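Local coordinates for protein subclass B1 metallo-beta-lactamase (Myroides odoratimimus, PDB 6T5L) that hydrolyses beta-lactam antibiotics, probably including carbapenems, as a subclass B1 metallo-beta-lactamase with two zinc ions in its active site, at residues A[28-36]-A[169-177]. Numbering follows the deposited sequence.
Sequences NKLSNHIYE and YFPEDNAVF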
loop_
_atom_site.group_PDB
_atom_site.type_symbol
_atom_site.label_atom_id
_atom_site.label_comp_id
_atom_site.label_asym_id
_atom_site.label_seq_id
_atom_site.Cartn_x
_atom_site.Cartn_y
_atom_site.Cartn_z
ATOM N N ASN A 28 8.203 4.637 -9.702
ATOM C CA ASN A 28 9.579 4.172 -9.670
ATOM C C ASN A 28 9.612 2.661 -9.836
ATOM O O ASN A 28 8.878 1.932 -9.141
ATOM C CB ASN A 28 10.290 4.532 -8.361
ATOM C CG ASN A 28 10.372 6.002 -8.142
ATOM O OD1 ASN A 28 10.784 6.742 -9.016
ATOM N ND2 ASN A 28 9.896 6.450 -6.981
ATOM N N LYS A 29 10.446 2.207 -10.771
ATOM C CA LYS A 29 10.717 0.795 -10.940
ATOM C C LYS A 29 11.845 0.390 -9.994
ATOM O O LYS A 29 12.963 0.886 -10.119
ATOM C CB LYS A 29 11.092 0.504 -12.397
ATOM C CG LYS A 29 11.363 -1.019 -12.612
ATOM C CD LYS A 29 11.483 -1.423 -14.084
ATOM C CE LYS A 29 11.670 -2.911 -14.128
ATOM N NZ LYS A 29 11.674 -3.426 -15.518
ATOM N N LEU A 30 11.560 -0.497 -9.045
ATOM C CA LEU A 30 12.573 -0.942 -8.075
ATOM C C LEU A 30 13.187 -2.301 -8.399
ATOM O O LEU A 30 14.314 -2.567 -7.988
ATOM C CB LEU A 30 11.941 -1.025 -6.657
ATOM C CG LEU A 30 11.165 0.198 -6.168
ATOM C CD1 LEU A 30 10.815 0.052 -4.685
ATOM C CD2 LEU A 30 12.035 1.435 -6.453
ATOM N N SER A 31 12.460 -3.178 -9.072
ATOM C CA SER A 31 12.966 -4.485 -9.522
ATOM C C SER A 31 12.206 -4.834 -10.807
ATOM O O SER A 31 11.395 -4.036 -11.301
ATOM C CB SER A 31 12.719 -5.581 -8.473
ATOM O OG SER A 31 11.266 -5.881 -8.420
ATOM N N ASN A 32 12.349 -6.085 -11.251
ATOM C CA ASN A 32 11.604 -6.546 -12.412
ATOM C C ASN A 32 10.107 -6.682 -12.099
ATOM O O ASN A 32 9.285 -6.517 -12.997
ATOM C CB ASN A 32 12.213 -7.861 -12.931
ATOM C CG ASN A 32 13.670 -7.673 -13.441
ATOM O OD1 ASN A 32 14.007 -6.628 -14.018
ATOM N ND2 ASN A 32 14.514 -8.675 -13.238
ATOM N N HIS A 33 9.720 -6.918 -10.851
ATOM C CA HIS A 33 8.312 -7.077 -10.536
ATOM C C HIS A 33 7.730 -5.973 -9.672
ATOM O O HIS A 33 6.524 -5.999 -9.394
ATOM C CB HIS A 33 8.076 -8.404 -9.811
ATOM C CG HIS A 33 8.619 -9.580 -10.541
ATOM N ND1 HIS A 33 8.067 -10.058 -11.708
ATOM C CD2 HIS A 33 9.696 -10.362 -10.287
ATOM C CE1 HIS A 33 8.779 -11.085 -12.142
ATOM N NE2 HIS A 33 9.763 -11.296 -11.292
ATOM N N ILE A 34 8.540 -5.046 -9.186
ATOM C CA ILE A 34 8.096 -4.200 -8.097
ATOM C C ILE A 34 8.298 -2.749 -8.478
ATOM O O ILE A 34 9.426 -2.294 -8.607
ATOM C CB ILE A 34 8.834 -4.501 -6.777
ATOM C CG1 ILE A 34 8.464 -5.856 -6.232
ATOM C CG2 ILE A 34 8.575 -3.358 -5.766
ATOM C CD1 ILE A 34 7.080 -6.001 -5.767
ATOM N N TYR A 35 7.217 -2.019 -8.501
ATOM C CA TYR A 35 7.150 -0.611 -8.816
ATOM C C TYR A 35 6.501 0.066 -7.611
ATOM O O TYR A 35 5.669 -0.540 -6.936
ATOM C CB TYR A 35 6.289 -0.384 -10.088
ATOM C CG TYR A 35 6.831 -0.980 -11.401
ATOM C CD1 TYR A 35 6.775 -2.320 -11.640
ATOM C CD2 TYR A 35 7.302 -0.164 -12.411
ATOM C CE1 TYR A 35 7.243 -2.862 -12.792
ATOM C CE2 TYR A 35 7.793 -0.702 -13.617
ATOM C CZ TYR A 35 7.754 -2.054 -13.796
ATOM O OH TYR A 35 8.202 -2.639 -14.964
ATOM N N GLU A 36 6.936 1.283 -7.316
ATOM C CA GLU A 36 6.400 2.146 -6.278
ATOM C C GLU A 36 5.652 3.297 -6.966
ATOM O O GLU A 36 6.166 3.904 -7.934
ATOM C CB GLU A 36 7.545 2.682 -5.413
ATOM C CG GLU A 36 7.124 3.665 -4.328
ATOM C CD GLU A 36 8.231 4.472 -3.680
ATOM O OE1 GLU A 36 8.091 4.632 -2.452
ATOM O OE2 GLU A 36 9.191 4.998 -4.334
ATOM N N TYR A 169 3.172 -8.322 0.633
ATOM C CA TYR A 169 4.363 -9.118 0.488
ATOM C C TYR A 169 4.400 -9.820 -0.857
ATOM O O TYR A 169 3.456 -10.542 -1.220
ATOM C CB TYR A 169 4.421 -10.163 1.596
ATOM C CG TYR A 169 5.673 -10.983 1.626
ATOM C CD1 TYR A 169 6.907 -10.386 1.558
ATOM C CD2 TYR A 169 5.613 -12.357 1.742
ATOM C CE1 TYR A 169 8.099 -11.157 1.631
ATOM C CE2 TYR A 169 6.766 -13.126 1.825
ATOM C CZ TYR A 169 8.007 -12.521 1.748
ATOM O OH TYR A 169 9.160 -13.257 1.810
ATOM N N PHE A 170 5.526 -9.645 -1.550
ATOM C CA PHE A 170 5.847 -10.429 -2.742
ATOM C C PHE A 170 7.184 -11.146 -2.551
ATOM O O PHE A 170 8.249 -10.519 -2.745
ATOM C CB PHE A 170 5.892 -9.478 -3.932
ATOM C CG PHE A 170 5.987 -10.161 -5.290
ATOM C CD1 PHE A 170 4.968 -10.979 -5.765
ATOM C CD2 PHE A 170 7.122 -9.976 -6.081
ATOM C CE1 PHE A 170 5.087 -11.588 -7.026
ATOM C CE2 PHE A 170 7.242 -10.577 -7.359
ATOM C CZ PHE A 170 6.229 -11.378 -7.827
ATOM N N PRO A 171 7.189 -12.453 -2.199
ATOM C CA PRO A 171 8.465 -13.114 -1.871
ATOM C C PRO A 171 9.453 -13.239 -3.014
ATOM O O PRO A 171 10.653 -13.320 -2.735
ATOM C CB PRO A 171 8.041 -14.517 -1.365
ATOM C CG PRO A 171 6.588 -14.714 -1.835
ATOM C CD PRO A 171 6.029 -13.314 -1.885
ATOM N N GLU A 172 9.013 -13.304 -4.265
ATOM C CA GLU A 172 9.942 -13.481 -5.384
ATOM C C GLU A 172 10.960 -12.341 -5.448
ATOM O O GLU A 172 12.136 -12.560 -5.750
ATOM C CB GLU A 172 9.158 -13.601 -6.695
ATOM C CG GLU A 172 9.992 -13.971 -7.898
ATOM C CD GLU A 172 10.653 -15.310 -7.723
ATOM O OE1 GLU A 172 9.945 -16.307 -7.448
ATOM O OE2 GLU A 172 11.890 -15.336 -7.821
ATOM N N ASP A 173 10.552 -11.123 -5.126
ATOM C CA ASP A 173 11.499 -10.012 -5.103
ATOM C C ASP A 173 11.789 -9.560 -3.678
ATOM O O ASP A 173 12.144 -8.401 -3.476
ATOM C CB ASP A 173 10.970 -8.821 -5.915
ATOM C CG ASP A 173 11.174 -8.974 -7.407
ATOM O OD1 ASP A 173 11.714 -10.013 -7.813
ATOM O OD2 ASP A 173 10.851 -8.010 -8.164
ATOM N N ASN A 174 11.486 -10.384 -2.685
ATOM C CA ASN A 174 11.770 -10.063 -1.268
ATOM C C ASN A 174 11.241 -8.677 -0.870
ATOM O O ASN A 174 11.932 -7.856 -0.247
ATOM C CB ASN A 174 13.271 -10.145 -0.984
ATOM C CG ASN A 174 13.872 -11.515 -1.282
ATOM O OD1 ASN A 174 14.539 -11.698 -2.275
ATOM N ND2 ASN A 174 13.654 -12.464 -0.406
ATOM N N ALA A 175 10.007 -8.405 -1.256
ATOM C CA ALA A 175 9.481 -7.056 -1.218
ATOM C C ALA A 175 8.304 -6.954 -0.262
ATOM O O ALA A 175 7.368 -7.771 -0.325
ATOM C CB ALA A 175 9.065 -6.630 -2.630
ATOM N N VAL A 176 8.318 -5.927 0.581
ATOM C CA VAL A 176 7.251 -5.717 1.559
ATOM C C VAL A 176 6.702 -4.315 1.359
ATOM O O VAL A 176 7.478 -3.351 1.360
ATOM C CB VAL A 176 7.778 -5.895 2.986
ATOM C CG1 VAL A 176 6.643 -5.695 4.005
ATOM C CG2 VAL A 176 8.440 -7.284 3.196
ATOM N N PHE A 177 5.378 -4.179 1.154
ATOM C CA PHE A 177 4.764 -2.855 1.261
ATOM C C PHE A 177 4.356 -2.704 2.726
ATOM O O PHE A 177 3.374 -3.322 3.184
ATOM C CB PHE A 177 3.549 -2.681 0.364
ATOM C CG PHE A 177 2.894 -1.308 0.488
ATOM C CD1 PHE A 177 3.595 -0.158 0.148
ATOM C CD2 PHE A 177 1.580 -1.178 0.922
ATOM C CE1 PHE A 177 2.996 1.113 0.264
ATOM C CE2 PHE A 177 0.977 0.057 1.047
ATOM C CZ PHE A 177 1.671 1.217 0.713
#
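His33 and Phe170 meet as an offset edge-to-face pair. The edge of Phe170 is turned toward the imidazole face, with ring centroids 5.5 Å apart and planes at 62°. The closest atoms of this pair are Phe170 CE2 and His33 CB, 3.4 Å apart. With chi1 at -170°, Phe170 CG points away from its own N, and the ring extends toward the 28-36 hairpin. On the imidazole, CD2 lies 3.2 Å from Asp173 OD1, and this oxygen approaches the rim of the ring, close to the ring plane. The ring and carboxylate planes are 43° apart. His33 ND1 is hydrogen-bonded to Leu57 O, which helps fix the rotation of the ring. A hydrogen bond from His33 N to Asp173 OD2 is doubtful, because OD2 is modelled too close to a neighbour. The contact joins two beta-hairpin turns, one from each sheet of the alpha-beta/beta-alpha sandwich of metallo-beta-lactamases. The turn at 170-175 holds a G1 beta bulge, where the backbones of Asn174 and Ala175 together lie opposite Phe170. Deeper in, the Ile34 side chain lies alongside Phe170, running the other way. Its CD1 is 4.0 Å from Phe170 CD2. One carbon back, Ile34 CG1 packs on Ala175 CB at 3.7 Å. Val56 of strand 49-58 also touches Phe170.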